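Local coordinates for phospho-2-dehydro-3-deoxyheptonate aldolase (Francisella tularensis, PDB 3TQK), which probably catalyses the condensation of phosphoenolpyruvate with D-erythrose 4-phosphate to give 3-deoxy-D-arabino-heptulosonate 7-phosphate, the first step of chorismate biosynthesis, at residues A[208-211]-A[217-220]; A[38-43]-A[153-158]; A[242-247]-A[258-263]; A[71-76]-A[86-91]; A[188-193]-A[248-253]. All coordinates share one frame; numbering follows the deposited sequence.

Contact 1 of 5, residues A[208-211]-A[217-220]; sequences STTK and IFAT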
# COMPACT_ATOMS: atom_id res chain seq x y z
N SER A 208 -9.61 9.69 5.28
CA SER A 208 -8.89 10.49 4.30
C SER A 208 -8.75 11.88 4.86
O SER A 208 -8.88 12.08 6.07
CB SER A 208 -9.62 10.52 2.96
OG SER A 208 -8.78 11.02 1.92
N THR A 209 -8.46 12.85 4.00
CA THR A 209 -8.23 14.22 4.43
C THR A 209 -9.03 15.20 3.57
O THR A 209 -9.32 14.92 2.40
CB THR A 209 -6.71 14.60 4.44
OG1 THR A 209 -6.17 14.54 3.11
CG2 THR A 209 -5.91 13.65 5.36
N THR A 210 -9.39 16.34 4.17
CA THR A 210 -10.17 17.37 3.52
C THR A 210 -9.29 18.43 2.88
O THR A 210 -8.08 18.48 3.09
CB THR A 210 -11.04 18.11 4.55
OG1 THR A 210 -10.19 18.82 5.44
CG2 THR A 210 -11.94 17.14 5.34
N LYS A 211 -9.89 19.33 2.12
CA LYS A 211 -9.14 20.43 1.51
C LYS A 211 -8.66 21.41 2.58
O LYS A 211 -7.68 22.11 2.38
CB LYS A 211 -9.96 21.13 0.42
CG LYS A 211 -10.04 20.30 -0.86
CD LYS A 211 -11.04 20.86 -1.85
CE LYS A 211 -11.17 19.98 -3.10
NZ LYS A 211 -11.72 18.62 -2.85
N ILE A 217 -13.88 11.14 7.82
CA ILE A 217 -14.39 9.90 7.22
C ILE A 217 -14.99 10.25 5.86
O ILE A 217 -15.75 11.22 5.75
CB ILE A 217 -15.47 9.26 8.11
CG1 ILE A 217 -14.88 8.80 9.45
CG2 ILE A 217 -16.15 8.08 7.41
CD1 ILE A 217 -15.95 8.59 10.54
N PHE A 218 -14.63 9.49 4.82
CA PHE A 218 -15.19 9.68 3.49
C PHE A 218 -16.08 8.48 3.12
O PHE A 218 -15.63 7.34 3.17
CB PHE A 218 -14.07 9.82 2.45
CG PHE A 218 -13.47 11.21 2.32
CD1 PHE A 218 -13.55 12.15 3.33
CD2 PHE A 218 -12.77 11.54 1.16
CE1 PHE A 218 -12.98 13.42 3.18
CE2 PHE A 218 -12.19 12.79 1.01
CZ PHE A 218 -12.30 13.74 2.04
N ALA A 219 -17.34 8.75 2.78
CA ALA A 219 -18.23 7.75 2.18
C ALA A 219 -18.21 7.94 0.68
O ALA A 219 -18.65 8.97 0.17
CB ALA A 219 -19.68 7.89 2.73
N THR A 220 -17.71 6.93 -0.03
CA THR A 220 -17.59 7.01 -1.48
C THR A 220 -18.74 6.33 -2.18
O THR A 220 -19.50 5.57 -1.57
CB THR A 220 -16.28 6.39 -1.98
OG1 THR A 220 -16.32 4.97 -1.83
CG2 THR A 220 -15.09 6.97 -1.23
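The carbonyl O of Thr209 is approached by two groups: it accepts a hydrogen bond from Gln148 NE2, and it lies 3.2 Å from CZ of Phe218, meeting that ring obliquely. The two segments belong to a beta hairpin, strands 205-209 and 215-220. Ser208 bonds to Ala216 through the backbone and Phe218 to Phe206, which makes Ser208 and Phe218 diagonal neighbours whose CB atoms point toward the facing strand. Phe218 takes chi1 -83°, with CG anti to the carbonyl carbon, and this swings the ring across to the turn end of the partner strand and under Ser208. There Ser208 CB sits over one face in a CH-pi contact, 3.9 Å from the centroid of the Phe218 ring and 15° off its normal. The hydroxyl of Ser208 turns to Val144 O, where its bond is weak; Thr209 OG1 bonds to the same carbonyl. The hairpin also serves the dimer. Ile217 to Thr220 pair antiparallel with a strand of the second subunit, continuing the sheet across the interface, and Glu10 of that subunit packs against both Thr210 and Phe218. The turn is tightened by Thr210 OG1, which bonds to Ser212 OG and Ser214 N. This leaves the methyl of Thr210 at the edge of the aromatic ring, near its plane, with CG2 4.4 Å from Phe218 CE1.

Contact 2 of 5, residues A[38-43]-A[153-158]; sequences KEIANI and LITWGA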
# COMPACT_ATOMS: atom_id res chain seq x y z
N LYS A 38 -15.03 12.42 -19.88
CA LYS A 38 -16.11 11.72 -20.57
C LYS A 38 -15.52 10.88 -21.71
O LYS A 38 -15.85 9.71 -21.88
CB LYS A 38 -17.16 12.68 -21.12
CG LYS A 38 -18.03 13.37 -20.07
CD LYS A 38 -19.08 14.24 -20.78
CE LYS A 38 -19.54 15.44 -19.95
NZ LYS A 38 -20.06 16.54 -20.84
N GLU A 39 -14.62 11.49 -22.46
CA GLU A 39 -13.95 10.80 -23.55
C GLU A 39 -13.16 9.55 -23.13
O GLU A 39 -13.28 8.52 -23.78
CB GLU A 39 -13.06 11.77 -24.32
CG GLU A 39 -13.87 12.85 -25.07
CD GLU A 39 -13.03 13.72 -26.01
OE1 GLU A 39 -11.79 13.50 -26.09
OE2 GLU A 39 -13.61 14.62 -26.68
N ILE A 40 -12.38 9.61 -22.05
CA ILE A 40 -11.61 8.42 -21.64
C ILE A 40 -12.54 7.35 -21.04
O ILE A 40 -12.30 6.15 -21.24
CB ILE A 40 -10.44 8.73 -20.66
CG1 ILE A 40 -9.52 7.53 -20.49
CG2 ILE A 40 -10.96 9.19 -19.29
CD1 ILE A 40 -8.92 6.98 -21.76
N ALA A 41 -13.58 7.76 -20.32
CA ALA A 41 -14.55 6.81 -19.78
C ALA A 41 -15.19 5.96 -20.90
O ALA A 41 -15.29 4.75 -20.78
CB ALA A 41 -15.64 7.52 -18.94
N ASN A 42 -15.58 6.61 -21.99
CA ASN A 42 -16.18 5.93 -23.13
C ASN A 42 -15.21 5.00 -23.85
O ASN A 42 -15.59 3.92 -24.29
CB ASN A 42 -16.74 6.95 -24.12
CG ASN A 42 -18.07 7.51 -23.66
OD1 ASN A 42 -18.97 6.77 -23.27
ND2 ASN A 42 -18.22 8.83 -23.75
N ILE A 43 -13.95 5.42 -23.96
CA ILE A 43 -12.93 4.53 -24.50
C ILE A 43 -12.73 3.31 -23.59
O ILE A 43 -12.71 2.19 -24.07
CB ILE A 43 -11.62 5.27 -24.76
CG1 ILE A 43 -11.83 6.29 -25.89
CG2 ILE A 43 -10.54 4.29 -25.15
CD1 ILE A 43 -10.73 7.37 -25.98
N LEU A 153 -7.86 18.41 -11.52
CA LEU A 153 -7.12 18.72 -12.75
C LEU A 153 -6.69 17.43 -13.49
O LEU A 153 -6.10 17.49 -14.57
CB LEU A 153 -5.88 19.53 -12.40
CG LEU A 153 -6.15 20.95 -11.89
CD1 LEU A 153 -4.92 21.49 -11.16
CD2 LEU A 153 -6.57 21.87 -13.03
N ILE A 154 -7.03 16.28 -12.91
CA ILE A 154 -6.63 14.97 -13.44
C ILE A 154 -7.80 14.31 -14.17
O ILE A 154 -8.91 14.18 -13.62
CB ILE A 154 -6.14 14.06 -12.32
CG1 ILE A 154 -4.87 14.64 -11.70
CG2 ILE A 154 -5.90 12.62 -12.81
CD1 ILE A 154 -3.76 14.91 -12.69
N THR A 155 -7.53 13.93 -15.42
CA THR A 155 -8.48 13.22 -16.28
C THR A 155 -8.45 11.71 -16.04
O THR A 155 -9.49 11.06 -16.02
CB THR A 155 -8.13 13.46 -17.74
OG1 THR A 155 -8.42 14.83 -18.07
CG2 THR A 155 -8.91 12.50 -18.67
N TRP A 156 -7.25 11.18 -15.87
CA TRP A 156 -7.03 9.76 -15.72
C TRP A 156 -5.91 9.56 -14.73
O TRP A 156 -4.89 10.24 -14.81
CB TRP A 156 -6.60 9.15 -17.05
CG TRP A 156 -6.26 7.71 -17.00
CD1 TRP A 156 -7.11 6.67 -17.25
CD2 TRP A 156 -5.00 7.13 -16.71
NE1 TRP A 156 -6.45 5.49 -17.12
CE2 TRP A 156 -5.15 5.74 -16.80
CE3 TRP A 156 -3.74 7.65 -16.38
CZ2 TRP A 156 -4.10 4.87 -16.56
CZ3 TRP A 156 -2.71 6.78 -16.15
CH2 TRP A 156 -2.89 5.40 -16.24
N GLY A 157 -6.08 8.63 -13.80
CA GLY A 157 -5.05 8.38 -12.79
C GLY A 157 -4.69 6.93 -12.69
O GLY A 157 -5.40 6.08 -13.21
N ALA A 158 -3.60 6.63 -11.99
CA ALA A 158 -3.14 5.26 -11.83
C ALA A 158 -2.88 4.91 -10.38
O ALA A 158 -2.45 5.76 -9.60
CB ALA A 158 -1.88 5.03 -12.64
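The indole of Trp156 meets Ile40 obliquely, with CD1 of its five-membered ring 4.1 Å from Ile40 CG1. One face carries the backbone N of Ala158, two residues further along the strand, 4.3 Å above the ring plane and displaced toward the rim. His227 also meets the indole, the two ring planes inclined at about 25°, and Trp156 NE1 bonds to His227 NE2, which satisfies the buried N-H and fixes the rotation of the ring. Ile40 reaches both partners by dividing its branches. CG1 lies anti to the backbone N (chi1 -168°) and serves the tryptophan, while CG2, between N and the carbonyl carbon, turns to Thr155, where its methyl comes within 3.9 Å of Thr155 CG2. In the TIM barrel of this enzyme, Trp156 lies on strand 156-159 and points inward among residues of other barrel strands, including Ile87 and Met297. Helix 27-45 precedes the first barrel strand and lies at the N-terminal ends of the strands; Ile40 packs there against Leu85 and Phe294 as well. The bound manganese ion is about 12 Å from the side chain of Trp156, toward the C-terminal ends of the strands. Two polar links fasten the loop before the strand to the same helix: Arg37 NH2 bonds to Ile154 O, and Thr155 OG1 bonds to Ser36 OG, leaving the Thr155 methyl to face Ile40.

Contact 3 of 5, residues A[242-247]-A[258-263]; sequences EHVDDC and TKVMID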
# COMPACT_ATOMS: atom_id res chain seq x y z
N GLU A 242 -2.05 -13.58 -25.87
CA GLU A 242 -2.26 -14.60 -24.83
C GLU A 242 -2.61 -13.94 -23.48
O GLU A 242 -3.61 -14.29 -22.85
CB GLU A 242 -0.98 -15.46 -24.70
CG GLU A 242 -1.00 -16.59 -23.64
CD GLU A 242 0.37 -16.81 -22.92
OE1 GLU A 242 1.34 -17.25 -23.59
OE2 GLU A 242 0.44 -16.57 -21.68
N HIS A 243 -1.80 -12.97 -23.08
CA HIS A 243 -1.94 -12.29 -21.79
C HIS A 243 -3.17 -11.37 -21.75
O HIS A 243 -3.82 -11.22 -20.70
CB HIS A 243 -0.66 -11.48 -21.49
CG HIS A 243 0.52 -12.32 -21.15
ND1 HIS A 243 1.50 -12.65 -22.07
CD2 HIS A 243 0.88 -12.93 -19.99
CE1 HIS A 243 2.40 -13.42 -21.49
NE2 HIS A 243 2.05 -13.60 -20.23
N VAL A 244 -3.48 -10.75 -22.88
CA VAL A 244 -4.63 -9.86 -22.95
C VAL A 244 -5.94 -10.65 -22.84
O VAL A 244 -6.83 -10.25 -22.09
CB VAL A 244 -4.61 -9.00 -24.23
CG1 VAL A 244 -5.88 -8.17 -24.32
CG2 VAL A 244 -3.37 -8.11 -24.23
N ASP A 245 -6.04 -11.77 -23.56
CA ASP A 245 -7.20 -12.68 -23.46
C ASP A 245 -7.41 -13.15 -22.02
O ASP A 245 -8.55 -13.20 -21.55
CB ASP A 245 -7.04 -13.93 -24.35
CG ASP A 245 -7.18 -13.65 -25.84
OD1 ASP A 245 -7.71 -12.59 -26.23
OD2 ASP A 245 -6.77 -14.51 -26.65
N ASP A 246 -6.32 -13.50 -21.33
CA ASP A 246 -6.39 -13.99 -19.95
C ASP A 246 -6.93 -12.92 -19.03
O ASP A 246 -7.76 -13.19 -18.15
CB ASP A 246 -5.00 -14.42 -19.46
CG ASP A 246 -4.99 -14.82 -17.98
OD1 ASP A 246 -5.29 -15.99 -17.66
OD2 ASP A 246 -4.65 -13.97 -17.14
N CYS A 247 -6.44 -11.69 -19.22
CA CYS A 247 -6.88 -10.56 -18.42
C CYS A 247 -8.38 -10.32 -18.62
O CYS A 247 -9.12 -10.16 -17.65
CB CYS A 247 -6.08 -9.30 -18.77
SG CYS A 247 -6.44 -7.88 -17.74
N THR A 258 -14.86 -3.25 -18.44
CA THR A 258 -13.89 -2.27 -18.93
C THR A 258 -12.78 -2.98 -19.67
O THR A 258 -12.55 -4.18 -19.46
CB THR A 258 -13.30 -1.42 -17.80
OG1 THR A 258 -12.62 -2.26 -16.84
CG2 THR A 258 -14.39 -0.62 -17.11
N LYS A 259 -12.08 -2.25 -20.53
CA LYS A 259 -11.05 -2.85 -21.39
C LYS A 259 -9.65 -2.72 -20.78
O LYS A 259 -9.49 -2.25 -19.66
CB LYS A 259 -11.09 -2.24 -22.80
CG LYS A 259 -12.46 -2.20 -23.45
CD LYS A 259 -13.05 -3.55 -23.73
CE LYS A 259 -14.20 -3.39 -24.72
NZ LYS A 259 -14.68 -4.68 -25.22
N VAL A 260 -8.64 -3.15 -21.55
CA VAL A 260 -7.26 -3.28 -21.08
C VAL A 260 -6.37 -2.18 -21.63
O VAL A 260 -6.44 -1.85 -22.81
CB VAL A 260 -6.68 -4.65 -21.53
CG1 VAL A 260 -5.20 -4.74 -21.22
CG2 VAL A 260 -7.44 -5.80 -20.88
N MSE A 261 -5.54 -1.62 -20.76
CA MSE A 261 -4.46 -0.73 -21.15
C MSE A 261 -3.12 -1.46 -21.01
O MSE A 261 -2.93 -2.24 -20.07
CB MSE A 261 -4.45 0.53 -20.27
CG MSE A 261 -3.21 1.41 -20.44
SE MSE A 261 -3.28 3.04 -19.37
CE MSE A 261 -4.78 3.96 -20.26
N ILE A 262 -2.19 -1.20 -21.93
CA ILE A 262 -0.86 -1.82 -21.86
C ILE A 262 0.26 -0.78 -21.76
O ILE A 262 0.38 0.11 -22.59
CB ILE A 262 -0.61 -2.76 -23.06
CG1 ILE A 262 -1.79 -3.73 -23.23
CG2 ILE A 262 0.69 -3.55 -22.87
CD1 ILE A 262 -1.65 -4.72 -24.35
N ASP A 263 1.10 -0.92 -20.75
CA ASP A 263 2.29 -0.08 -20.59
C ASP A 263 3.35 -0.61 -21.55
O ASP A 263 3.72 -1.77 -21.44
CB ASP A 263 2.79 -0.17 -19.15
CG ASP A 263 3.83 0.91 -18.80
OD1 ASP A 263 4.44 1.49 -19.73
OD2 ASP A 263 4.04 1.16 -17.59
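Val244 and Cys247, one helical turn apart, face Val260 and Ile262 in a wholly apolar contact. The tightest approach is between Val244 CG2 and Ile262 CD1, 3.8 Å apart, where the two side chains cross at about a right angle. The other branch of Val244 is looser, with CG1 4.5 Å from Val260 CG2. That same valine methyl also receives the sulfur of Cys247, SG lying 3.9 Å from Val260 CG2; a chi1 of -175° extends the thiol anti to its backbone N and carries it out to the strand. Behind these atoms, the helix and strand segments run 10.0 Å apart at closest, their directions 142° from one another, as in a beta-alpha-beta crossover whose helix returns against the strands. The residues between and beyond those facing the helix point the other way: Met261 meets His227 and Met297 inside the barrel, and Asp263 OD2 bonds to Lys183 NZ and to ND1 of His266, a manganese ligand that it probably orients. Outside, helix 241-253 crosses from strand 226-230 to strand 260-263. Its Cys247 touches Val228 of the first, and helix 276-289 flanks the contact with Gln286 against Val244 and Ile283 against Ile262.

Contact 4 of 5, residues A[71-76]-A[86-91]; sequences TKLKEQ and IIMRVY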
# COMPACT_ATOMS: atom_id res chain seq x y z
N THR A 71 3.83 21.65 -25.16
CA THR A 71 3.61 22.43 -26.37
C THR A 71 3.75 21.56 -27.62
O THR A 71 2.90 21.58 -28.50
CB THR A 71 4.59 23.61 -26.45
OG1 THR A 71 4.56 24.33 -25.21
CG2 THR A 71 4.26 24.53 -27.63
N LYS A 72 4.84 20.80 -27.67
CA LYS A 72 5.08 19.89 -28.78
C LYS A 72 3.97 18.84 -28.86
O LYS A 72 3.49 18.54 -29.93
CB LYS A 72 6.45 19.21 -28.66
CG LYS A 72 7.62 20.08 -29.16
CD LYS A 72 8.98 19.39 -28.96
CE LYS A 72 9.86 19.45 -30.22
NZ LYS A 72 10.07 20.84 -30.73
N LEU A 73 3.57 18.29 -27.71
CA LEU A 73 2.51 17.29 -27.70
C LEU A 73 1.18 17.88 -28.18
O LEU A 73 0.51 17.29 -29.02
CB LEU A 73 2.36 16.69 -26.29
CG LEU A 73 1.55 15.40 -26.19
CD1 LEU A 73 2.26 14.25 -26.90
CD2 LEU A 73 1.31 15.06 -24.74
N LYS A 74 0.82 19.05 -27.68
CA LYS A 74 -0.44 19.68 -28.04
C LYS A 74 -0.50 19.90 -29.56
O LYS A 74 -1.55 19.81 -30.15
CB LYS A 74 -0.66 20.97 -27.25
CG LYS A 74 -1.94 21.75 -27.55
CD LYS A 74 -3.21 20.99 -27.15
CE LYS A 74 -4.48 21.72 -27.60
NZ LYS A 74 -5.68 20.83 -27.51
N GLU A 75 0.65 20.13 -30.18
CA GLU A 75 0.73 20.33 -31.62
C GLU A 75 0.33 19.09 -32.39
O GLU A 75 -0.17 19.20 -33.50
CB GLU A 75 2.15 20.71 -32.05
CG GLU A 75 2.48 22.19 -31.99
CD GLU A 75 3.83 22.50 -32.65
OE1 GLU A 75 3.85 23.28 -33.64
OE2 GLU A 75 4.86 21.96 -32.20
N GLN A 76 0.58 17.91 -31.82
CA GLN A 76 0.27 16.66 -32.49
C GLN A 76 -1.19 16.27 -32.36
O GLN A 76 -1.68 15.44 -33.14
CB GLN A 76 1.10 15.52 -31.90
CG GLN A 76 2.58 15.70 -32.07
CD GLN A 76 2.98 15.71 -33.53
OE1 GLN A 76 2.59 14.84 -34.30
NE2 GLN A 76 3.75 16.71 -33.91
N ILE A 86 -4.98 11.66 -26.63
CA ILE A 86 -3.68 11.89 -26.02
C ILE A 86 -3.88 12.50 -24.65
O ILE A 86 -4.59 13.51 -24.51
CB ILE A 86 -2.79 12.82 -26.88
CG1 ILE A 86 -2.35 12.10 -28.16
CG2 ILE A 86 -1.55 13.23 -26.10
CD1 ILE A 86 -1.80 13.00 -29.21
N ILE A 87 -3.27 11.86 -23.65
CA ILE A 87 -3.30 12.34 -22.28
C ILE A 87 -1.86 12.45 -21.82
O ILE A 87 -1.10 11.50 -21.93
CB ILE A 87 -4.02 11.35 -21.35
CG1 ILE A 87 -5.47 11.15 -21.80
CG2 ILE A 87 -3.97 11.88 -19.90
CD1 ILE A 87 -6.22 10.14 -20.97
N MSE A 88 -1.48 13.62 -21.34
CA MSE A 88 -0.09 13.80 -20.94
C MSE A 88 0.21 13.26 -19.56
O MSE A 88 -0.49 13.56 -18.59
CB MSE A 88 0.36 15.23 -20.94
CG MSE A 88 1.80 15.28 -20.43
SE MSE A 88 2.63 16.81 -20.97
CE MSE A 88 4.25 16.84 -19.85
N ARG A 89 1.30 12.52 -19.49
CA ARG A 89 1.77 11.89 -18.28
C ARG A 89 2.50 12.93 -17.43
O ARG A 89 3.53 13.49 -17.85
CB ARG A 89 2.70 10.75 -18.68
CG ARG A 89 3.23 9.88 -17.58
CD ARG A 89 4.39 9.03 -18.10
NE ARG A 89 5.14 8.55 -16.95
CZ ARG A 89 4.88 7.44 -16.28
NH1 ARG A 89 3.91 6.63 -16.67
NH2 ARG A 89 5.61 7.13 -15.22
N VAL A 90 1.96 13.21 -16.25
CA VAL A 90 2.55 14.19 -15.35
C VAL A 90 2.74 13.53 -13.98
O VAL A 90 1.92 13.71 -13.08
CB VAL A 90 1.66 15.46 -15.23
CG1 VAL A 90 2.45 16.61 -14.65
CG2 VAL A 90 1.08 15.85 -16.59
N TYR A 91 3.83 12.76 -13.85
CA TYR A 91 4.07 11.97 -12.64
C TYR A 91 5.01 12.66 -11.68
O TYR A 91 6.01 13.24 -12.09
CB TYR A 91 4.61 10.59 -13.01
CG TYR A 91 3.52 9.60 -13.34
CD1 TYR A 91 2.50 9.92 -14.24
CD2 TYR A 91 3.49 8.34 -12.75
CE1 TYR A 91 1.50 9.03 -14.55
CE2 TYR A 91 2.48 7.43 -13.07
CZ TYR A 91 1.49 7.78 -13.97
OH TYR A 91 0.48 6.89 -14.30
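Leu73 crosses both Ile86 and Met88 obliquely, its forked end coming down on the side of the strand that faces the helix. The three residues belong to a beta-alpha-beta unit of the TIM barrel, in which helix 63-80 leads from strand 51-56 to the neighbouring strand 84-89. Leu73 holds CG anti to its backbone N (chi1 -165°), which carries the fork out from the helix. CD2 does most of the work, lying 3.7 Å from Ile86 CG2 and 3.9 Å from Met88 CB, between the two strand residues. CD1 of Leu73 reaches the isoleucine too, 4.0 Å from Ile86 CG2. On the strand side, Ile86 meets the leucine with its CG2 methyl, while Met88, present as selenomethionine, meets it chiefly with CB and runs on extended to pack on Pro57. Leu135 and Phe327, the latter from helix 327-344, close round Leu73, joining this layer to the last helix of the chain. Ile87, between the two facing residues, turns to the barrel interior and touches Trp156. Further along, Arg89 lies flat against Tyr91, its CZ 3.7 Å above the phenol plane and over the centre of the ring. The guanidinium is also tied to the loop after the first barrel strand: Arg89 NE bonds to Pro57 O, and NH2 to the carbonyl O of Cys58, whose side chain is a manganese ligand.

Contact 5 of 5, residues A[188-193]-A[248-253]; sequences GDVQVA and IAKLKK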
# COMPACT_ATOMS: atom_id res chain seq x y z
N GLY A 188 4.05 -9.84 -11.49
CA GLY A 188 3.35 -10.14 -12.73
C GLY A 188 1.88 -10.52 -12.57
O GLY A 188 1.19 -10.68 -13.56
N ASP A 189 1.40 -10.63 -11.33
CA ASP A 189 0.04 -11.12 -11.05
C ASP A 189 -1.02 -10.12 -11.51
O ASP A 189 -1.08 -9.00 -11.01
CB ASP A 189 -0.15 -11.43 -9.55
CG ASP A 189 -1.39 -12.29 -9.28
OD1 ASP A 189 -2.52 -11.84 -9.53
OD2 ASP A 189 -1.24 -13.43 -8.81
N VAL A 190 -1.88 -10.55 -12.43
CA VAL A 190 -2.95 -9.73 -12.99
C VAL A 190 -4.24 -9.86 -12.16
O VAL A 190 -5.05 -8.93 -12.12
CB VAL A 190 -3.23 -10.12 -14.45
CG1 VAL A 190 -4.45 -9.36 -15.01
CG2 VAL A 190 -1.99 -9.89 -15.30
N GLN A 191 -4.40 -10.98 -11.49
CA GLN A 191 -5.61 -11.21 -10.70
C GLN A 191 -5.80 -10.13 -9.64
O GLN A 191 -6.91 -9.62 -9.47
CB GLN A 191 -5.61 -12.61 -10.05
CG GLN A 191 -6.92 -12.96 -9.33
CD GLN A 191 -8.12 -12.99 -10.26
OE1 GLN A 191 -8.17 -13.80 -11.19
NE2 GLN A 191 -9.09 -12.12 -10.02
N VAL A 192 -4.72 -9.78 -8.95
CA VAL A 192 -4.80 -8.74 -7.93
C VAL A 192 -5.24 -7.40 -8.49
O VAL A 192 -5.92 -6.65 -7.81
CB VAL A 192 -3.49 -8.59 -7.12
CG1 VAL A 192 -3.21 -9.88 -6.37
CG2 VAL A 192 -2.31 -8.21 -8.01
N ALA A 193 -4.86 -7.08 -9.73
CA ALA A 193 -5.31 -5.83 -10.35
C ALA A 193 -6.80 -5.90 -10.70
O ALA A 193 -7.51 -4.90 -10.54
CB ALA A 193 -4.50 -5.49 -11.60
N ILE A 248 -8.79 -10.29 -19.89
CA ILE A 248 -10.21 -10.16 -20.24
C ILE A 248 -11.06 -11.27 -19.61
O ILE A 248 -12.12 -10.98 -19.05
CB ILE A 248 -10.43 -10.14 -21.79
CG1 ILE A 248 -9.89 -8.84 -22.39
CG2 ILE A 248 -11.90 -10.26 -22.14
CD1 ILE A 248 -10.61 -7.57 -21.91
N ALA A 249 -10.58 -12.51 -19.66
CA ALA A 249 -11.29 -13.63 -19.01
C ALA A 249 -11.43 -13.39 -17.50
O ALA A 249 -12.50 -13.66 -16.93
CB ALA A 249 -10.59 -14.97 -19.28
N LYS A 250 -10.38 -12.89 -16.87
CA LYS A 250 -10.39 -12.64 -15.43
C LYS A 250 -11.40 -11.55 -15.09
O LYS A 250 -12.19 -11.69 -14.14
CB LYS A 250 -8.99 -12.27 -14.92
CG LYS A 250 -8.02 -13.46 -14.77
CD LYS A 250 -6.60 -12.98 -14.44
CE LYS A 250 -5.71 -14.07 -13.79
NZ LYS A 250 -5.09 -15.06 -14.72
N LEU A 251 -11.39 -10.47 -15.88
CA LEU A 251 -12.36 -9.38 -15.73
C LEU A 251 -13.81 -9.86 -15.86
O LEU A 251 -14.64 -9.59 -14.99
CB LEU A 251 -12.07 -8.26 -16.75
CG LEU A 251 -10.81 -7.43 -16.50
CD1 LEU A 251 -10.36 -6.68 -17.76
CD2 LEU A 251 -11.03 -6.46 -15.35
N LYS A 252 -14.12 -10.59 -16.93
CA LYS A 252 -15.49 -11.13 -17.10
C LYS A 252 -15.97 -11.96 -15.91
O LYS A 252 -17.13 -11.83 -15.51
CB LYS A 252 -15.63 -11.94 -18.41
CG LYS A 252 -15.54 -11.10 -19.70
CD LYS A 252 -16.52 -9.90 -19.74
CE LYS A 252 -16.29 -9.02 -20.98
NZ LYS A 252 -16.42 -9.83 -22.24
N LYS A 253 -15.09 -12.77 -15.33
CA LYS A 253 -15.41 -13.51 -14.09
C LYS A 253 -15.84 -12.59 -12.93
O LYS A 253 -16.70 -12.96 -12.12
CB LYS A 253 -14.22 -14.37 -13.63
CG LYS A 253 -14.32 -15.85 -13.97
CD LYS A 253 -13.36 -16.71 -13.10
CE LYS A 253 -13.35 -18.17 -13.59
NZ LYS A 253 -12.44 -19.08 -12.82
O HOH W 1 -11.61 -12.47 -11.31
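Lys250 reaches from one outer helix of the TIM barrel, 241-253, to the start of another, 191-200, and its carbon chain passes obliquely across the end of Gln191, close to the amide oxygen. Of the side-chain carbons CB stays farthest off, 4.1 Å from Gln191 OE1. CG comes closer, 3.6 Å from that OE1. CD continues past the oxygen and touches the other partner as well, lying 4.2 Å from Val190 CG1. CE is again 3.6 Å from Gln191 OE1, and this methylene, next to the ammonium group, would be expected to carry some positive polarity toward the oxygen. A turn about the CD-CE bond (chi4 80°) sends NZ back to its own helix, where it forms a salt bridge with Asp246 OD2. Gln191 is folded in its turn: a bend at chi2 brings its amide over to the lysine, with NE2 bonded to Asp195 OD1 one helical turn on. The start of helix 191-200 is fixed by a cap, Asp189 OD1 accepting from Val192 N at 3.1 Å with an N-H...O angle of 157°. The donor comes to the anti side of the carboxylate, 28° out of its plane. Toward the barrel, Val190 packs on Leu230 of strand 226-230, while Lys250 also touches Val194. One water bridges the two helices, accepting from Gln191 NE2 at 2.9 Å and donating to the main-chain O of Lys250 at 3.0 Å.

How the contacts relate
From the N terminus, segment 38-43 opens contact 2, whose loop closes only at 153-158; contact 4, a short crossover between 71-76 and 86-91, is nested inside it. The two touch in the barrel interior, where the OH of Tyr91 lies 3.4 Å from CB of Ala158. Next, 188-193 opens contact 5, and its loop encloses the hairpin of contact 1, which lies away from the others toward the second subunit. Contact 3 opens at 242-247 before contact 5 closes at 248-253, then closes at 258-263, so these two cross and share helix 241-253. Contacts 2, 3 and 4 all reach the barrel sheet.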